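Local coordinates for 1-Pyrroline-5-Carboxylate reductase (Streptococcus pyogenes, PDB 2AMF), which probably catalyses the NAD(P)H-dependent reduction of 1-pyrroline-5-carboxylate to L-proline, the closing step of proline biosynthesis, at residues M89-S94 and R110-M115; S122-T127 and D142-F147. All coordinates share one frame; numbering follows the deposited sequence.

Contact 1 of 2, residues M89-S94 and R110-M115; sequences MAAGIS and RIMPNM. With NA (sodium ion), chain R; PRO (proline), chain S.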
# COMPACT_ATOMS: atom_id res chain seq x y z
N MET E 89 -36.31 -13.54 -14.05
CA MET E 89 -35.70 -12.34 -13.45
C MET E 89 -34.26 -12.59 -12.97
O MET E 89 -33.65 -11.74 -12.32
CB MET E 89 -36.59 -11.77 -12.34
CG MET E 89 -36.61 -12.53 -10.98
SD MET E 89 -37.76 -11.83 -9.73
CE MET E 89 -39.23 -11.77 -10.73
N ALA E 90 -33.71 -13.74 -13.35
CA ALA E 90 -32.44 -14.22 -12.82
C ALA E 90 -31.25 -13.53 -13.46
O ALA E 90 -31.22 -13.33 -14.67
CB ALA E 90 -32.33 -15.73 -12.97
N ALA E 91 -30.29 -13.17 -12.61
CA ALA E 91 -29.03 -12.60 -13.03
C ALA E 91 -28.20 -13.67 -13.68
O ALA E 91 -28.13 -14.80 -13.18
CB ALA E 91 -28.28 -12.03 -11.83
N GLY E 92 -27.57 -13.30 -14.79
CA GLY E 92 -26.55 -14.12 -15.43
C GLY E 92 -26.99 -15.32 -16.26
O GLY E 92 -26.15 -16.10 -16.70
N ILE E 93 -28.29 -15.49 -16.48
CA ILE E 93 -28.76 -16.64 -17.26
C ILE E 93 -29.41 -16.15 -18.54
O ILE E 93 -30.42 -15.44 -18.50
CB ILE E 93 -29.76 -17.51 -16.45
CG1 ILE E 93 -29.06 -18.00 -15.18
CG2 ILE E 93 -30.30 -18.66 -17.34
CD1 ILE E 93 -29.78 -19.09 -14.45
N SER E 94 -28.82 -16.54 -19.67
CA SER E 94 -29.28 -16.11 -20.98
C SER E 94 -30.61 -16.77 -21.36
O SER E 94 -30.98 -17.80 -20.82
CB SER E 94 -28.24 -16.47 -22.04
OG SER E 94 -28.11 -17.88 -22.12
N ARG E 110 -36.57 -11.87 -20.56
CA ARG E 110 -35.80 -11.60 -19.36
C ARG E 110 -36.12 -10.24 -18.80
O ARG E 110 -36.25 -9.27 -19.55
CB ARG E 110 -34.31 -11.68 -19.63
CG ARG E 110 -33.75 -13.04 -19.49
CD ARG E 110 -32.26 -12.99 -19.74
NE ARG E 110 -31.48 -12.54 -18.58
CZ ARG E 110 -30.17 -12.30 -18.62
NH1 ARG E 110 -29.49 -12.45 -19.75
NH2 ARG E 110 -29.52 -11.92 -17.52
N ILE E 111 -36.23 -10.16 -17.48
CA ILE E 111 -36.25 -8.87 -16.80
C ILE E 111 -35.13 -8.75 -15.77
O ILE E 111 -34.62 -9.76 -15.24
CB ILE E 111 -37.64 -8.55 -16.17
CG1 ILE E 111 -37.98 -9.51 -15.02
CG2 ILE E 111 -38.74 -8.48 -17.24
CD1 ILE E 111 -39.25 -9.10 -14.24
N MET E 112 -34.73 -7.52 -15.49
CA MET E 112 -33.82 -7.27 -14.38
C MET E 112 -34.37 -6.11 -13.59
O MET E 112 -34.18 -4.96 -13.97
CB MET E 112 -32.36 -7.02 -14.83
CG MET E 112 -31.32 -6.78 -13.64
SD MET E 112 -31.49 -7.92 -12.24
CE MET E 112 -31.08 -9.47 -13.03
N PRO E 113 -35.12 -6.42 -12.53
CA PRO E 113 -35.75 -5.44 -11.62
C PRO E 113 -34.81 -5.13 -10.44
O PRO E 113 -33.70 -5.68 -10.36
CB PRO E 113 -37.02 -6.18 -11.15
CG PRO E 113 -36.57 -7.67 -11.11
CD PRO E 113 -35.45 -7.81 -12.15
N ASN E 114 -35.24 -4.23 -9.56
CA ASN E 114 -34.52 -4.01 -8.32
C ASN E 114 -35.53 -3.84 -7.19
O ASN E 114 -36.74 -3.75 -7.43
CB ASN E 114 -33.51 -2.85 -8.42
CG ASN E 114 -34.17 -1.50 -8.63
OD1 ASN E 114 -35.25 -1.25 -8.12
ND2 ASN E 114 -33.54 -0.64 -9.40
N MET E 115 -35.03 -3.81 -5.96
CA MET E 115 -35.86 -3.80 -4.76
C MET E 115 -36.79 -2.58 -4.65
O MET E 115 -37.74 -2.59 -3.88
CB MET E 115 -34.94 -3.91 -3.55
CG MET E 115 -35.55 -4.43 -2.24
SD MET E 115 -36.55 -5.93 -2.11
CE MET E 115 -36.10 -7.11 -3.34
NA NA R . -23.74 -15.89 -16.62
N PRO S . -33.05 -7.59 -6.05
CA PRO S . -32.55 -8.71 -6.83
C PRO S . -32.93 -8.82 -8.32
O PRO S . -32.96 -7.85 -9.08
CB PRO S . -32.98 -9.92 -5.99
CG PRO S . -32.88 -9.38 -4.53
CD PRO S . -32.83 -7.84 -4.62
OXT PRO S . -33.19 -9.91 -8.84
O HOH W 1 -32.58 -11.54 -16.06
O HOH W 2 -27.66 -10.58 -15.74
O HOH W 3 -23.83 -14.06 -18.15
O HOH W 4 -23.13 -17.29 -18.74

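Contact 2 of 2, residues S122-T127 and D142-F147; sequences SSTALT and DLTDSF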
# COMPACT_ATOMS: atom_id res chain seq x y z
N SER E 122 -38.98 0.52 -9.42
CA SER E 122 -37.93 -0.29 -9.99
C SER E 122 -37.40 0.34 -11.29
O SER E 122 -38.13 1.04 -12.02
CB SER E 122 -38.42 -1.72 -10.26
OG SER E 122 -37.38 -2.50 -10.80
N SER E 123 -36.13 0.11 -11.55
CA SER E 123 -35.56 0.44 -12.85
C SER E 123 -35.27 -0.90 -13.51
O SER E 123 -34.28 -1.55 -13.16
CB SER E 123 -34.29 1.27 -12.69
OG SER E 123 -34.56 2.45 -11.94
N THR E 124 -36.15 -1.30 -14.42
CA THR E 124 -36.25 -2.68 -14.91
C THR E 124 -35.92 -2.81 -16.40
O THR E 124 -36.57 -2.20 -17.25
CB THR E 124 -37.68 -3.28 -14.68
OG1 THR E 124 -38.09 -3.10 -13.31
CG2 THR E 124 -37.73 -4.77 -14.99
N ALA E 125 -34.92 -3.63 -16.69
CA ALA E 125 -34.57 -3.96 -18.07
C ALA E 125 -35.50 -5.03 -18.61
O ALA E 125 -35.98 -5.89 -17.88
CB ALA E 125 -33.10 -4.45 -18.15
N LEU E 126 -35.74 -5.00 -19.92
CA LEU E 126 -36.65 -5.97 -20.53
C LEU E 126 -36.11 -6.40 -21.87
O LEU E 126 -35.72 -5.58 -22.69
CB LEU E 126 -38.06 -5.39 -20.68
CG LEU E 126 -39.14 -6.17 -21.47
CD1 LEU E 126 -39.42 -7.57 -20.89
CD2 LEU E 126 -40.43 -5.33 -21.51
N THR E 127 -36.08 -7.70 -22.10
CA THR E 127 -35.72 -8.21 -23.42
C THR E 127 -36.46 -9.53 -23.69
O THR E 127 -36.91 -10.19 -22.77
CB THR E 127 -34.17 -8.31 -23.61
OG1 THR E 127 -33.87 -8.36 -25.01
CG2 THR E 127 -33.57 -9.52 -22.91
N ASP E 142 -46.20 -3.57 -19.98
CA ASP E 142 -47.29 -3.16 -19.10
C ASP E 142 -47.16 -3.74 -17.70
O ASP E 142 -47.39 -3.04 -16.72
CB ASP E 142 -48.66 -3.49 -19.70
CG ASP E 142 -49.08 -2.48 -20.76
OD1 ASP E 142 -48.21 -1.75 -21.30
OD2 ASP E 142 -50.30 -2.40 -21.06
N LEU E 143 -46.77 -5.02 -17.60
CA LEU E 143 -46.47 -5.63 -16.30
C LEU E 143 -45.32 -4.93 -15.58
O LEU E 143 -45.43 -4.60 -14.39
CB LEU E 143 -46.12 -7.10 -16.46
CG LEU E 143 -47.16 -8.20 -16.41
CD1 LEU E 143 -48.54 -7.75 -16.78
CD2 LEU E 143 -46.69 -9.36 -17.27
N THR E 144 -44.20 -4.73 -16.29
CA THR E 144 -43.03 -4.14 -15.63
C THR E 144 -43.30 -2.67 -15.25
O THR E 144 -42.82 -2.22 -14.21
CB THR E 144 -41.72 -4.29 -16.44
OG1 THR E 144 -41.86 -3.72 -17.74
CG2 THR E 144 -41.33 -5.75 -16.56
N ASP E 145 -44.09 -1.97 -16.06
CA ASP E 145 -44.45 -0.58 -15.81
C ASP E 145 -45.31 -0.45 -14.56
O ASP E 145 -45.39 0.63 -13.96
CB ASP E 145 -45.17 0.06 -17.00
CG ASP E 145 -44.21 0.58 -18.08
OD1 ASP E 145 -42.98 0.67 -17.84
OD2 ASP E 145 -44.71 0.92 -19.18
N SER E 146 -45.90 -1.57 -14.13
CA SER E 146 -46.70 -1.55 -12.91
C SER E 146 -45.89 -1.44 -11.60
O SER E 146 -46.47 -1.15 -10.56
CB SER E 146 -47.64 -2.76 -12.83
OG SER E 146 -46.98 -3.93 -12.33
N PHE E 147 -44.58 -1.69 -11.64
CA PHE E 147 -43.75 -1.60 -10.42
C PHE E 147 -42.49 -0.75 -10.60
O PHE E 147 -41.54 -0.82 -9.81
CB PHE E 147 -43.48 -2.98 -9.81
CG PHE E 147 -42.79 -3.96 -10.75
CD1 PHE E 147 -41.41 -3.86 -11.01
CD2 PHE E 147 -43.51 -4.98 -11.37
CE1 PHE E 147 -40.76 -4.76 -11.85
CE2 PHE E 147 -42.89 -5.88 -12.22
CZ PHE E 147 -41.50 -5.78 -12.47
O HOH W 5 -40.24 -1.62 -13.55

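Contact 1 of 2, residues M89-S94 and R110-M115
The side chains of M89 and I111 form the apolar part of this contact, where the loop that follows strand 86-88 passes the end of strand 108-112 in the Rossmann-type domain. M89 CB rests 3.8 Å from I111 CG1 and also faces P113 CD, while M89 CA directs its hydrogen at I111 O (CA to O 3.3 Å). M112 meets the loop separately: CG leaves anti to the backbone N (chi1 -179°), and bends at chi2 and chi3 carry CE to 3.5 Å from M89 O and 3.7 Å from A91 CA. The other end is built on water. One molecule donates to A90 O and also to I111 O, and accepts from R110 NE at 2.9 Å; a second accepts from G92 N and, weakly, from R110 NH2. Both waters lie in the guanidinium plane at its edge. I93 O sits instead 3.0 Å above that plane, a position unsuited to hydrogen bonding, and E155 holds NH1 by a salt bridge. Beyond, G92 O coordinates the sodium ion at 2.4 Å together with carbonyls of A256, K257 and L259. R110 thus hydrogen-bonds to the loop only through water, chemistry consistent with shaping the loop where A91 meets NADP(+).

Contact 2 of 2, residues S122-T127 and D142-F147
S122 and T124 meet F147 near the C-terminal part of helix 134-145, within the beta-alpha-beta unit that this helix forms with strands 122-128 and 148-152. The phenyl ring is met from several directions. S122 CB lies at its edge, in the ring plane and 3.8 Å from CD1, whereas the T124 side chain crosses the phenylalanine at about a right angle and brings OG1 to 3.5 Å from CE1, obliquely to the ring. Over one face stands a backbone oxygen, T144 O, 3.7 Å above the ring centre. With chi1 at 58°, F147 CG lies between the backbone N and carbonyl carbon, which turns the ring back toward T144 O. Through its other branch T124 touches T144, the two side chains crossing obliquely with CG2 to CG2 at 4.0 Å; the T144 hydroxyl is engaged by T150 and by R141 O. The backbones join directly through S122 N, which donates to a lone pair of F147 O at 2.9 Å (N-H...O 156°). Beside the ring, S122 OG donates to T124 OG1 at 2.7 Å, and T124 OG1 in turn donates to a water that donates a hydrogen bond to T144 O (water to O 2.7 Å).

Overall arrangement
Both contacts are buried and lie on the same sheet, with centres 11 Å apart; contact 1 closes along the chain before contact 2 opens. Strands 108-112 and 122-128, antiparallel neighbours, connect them, with R110 N probably bonded to T127 O and N114 N to S122 OG, while P113 packs on both S122 and F147. Both also border helix 158-185 and the second subunit. Their chemistry differs with their place. Contact 1 lies on the ligand side and gathers an arginine, a sodium ion and proline. Contact 2 fastens a helix end to the strand next to it through threonine, serine and aromatic packing, uncharged at the interface and without a bound ligand between its segments.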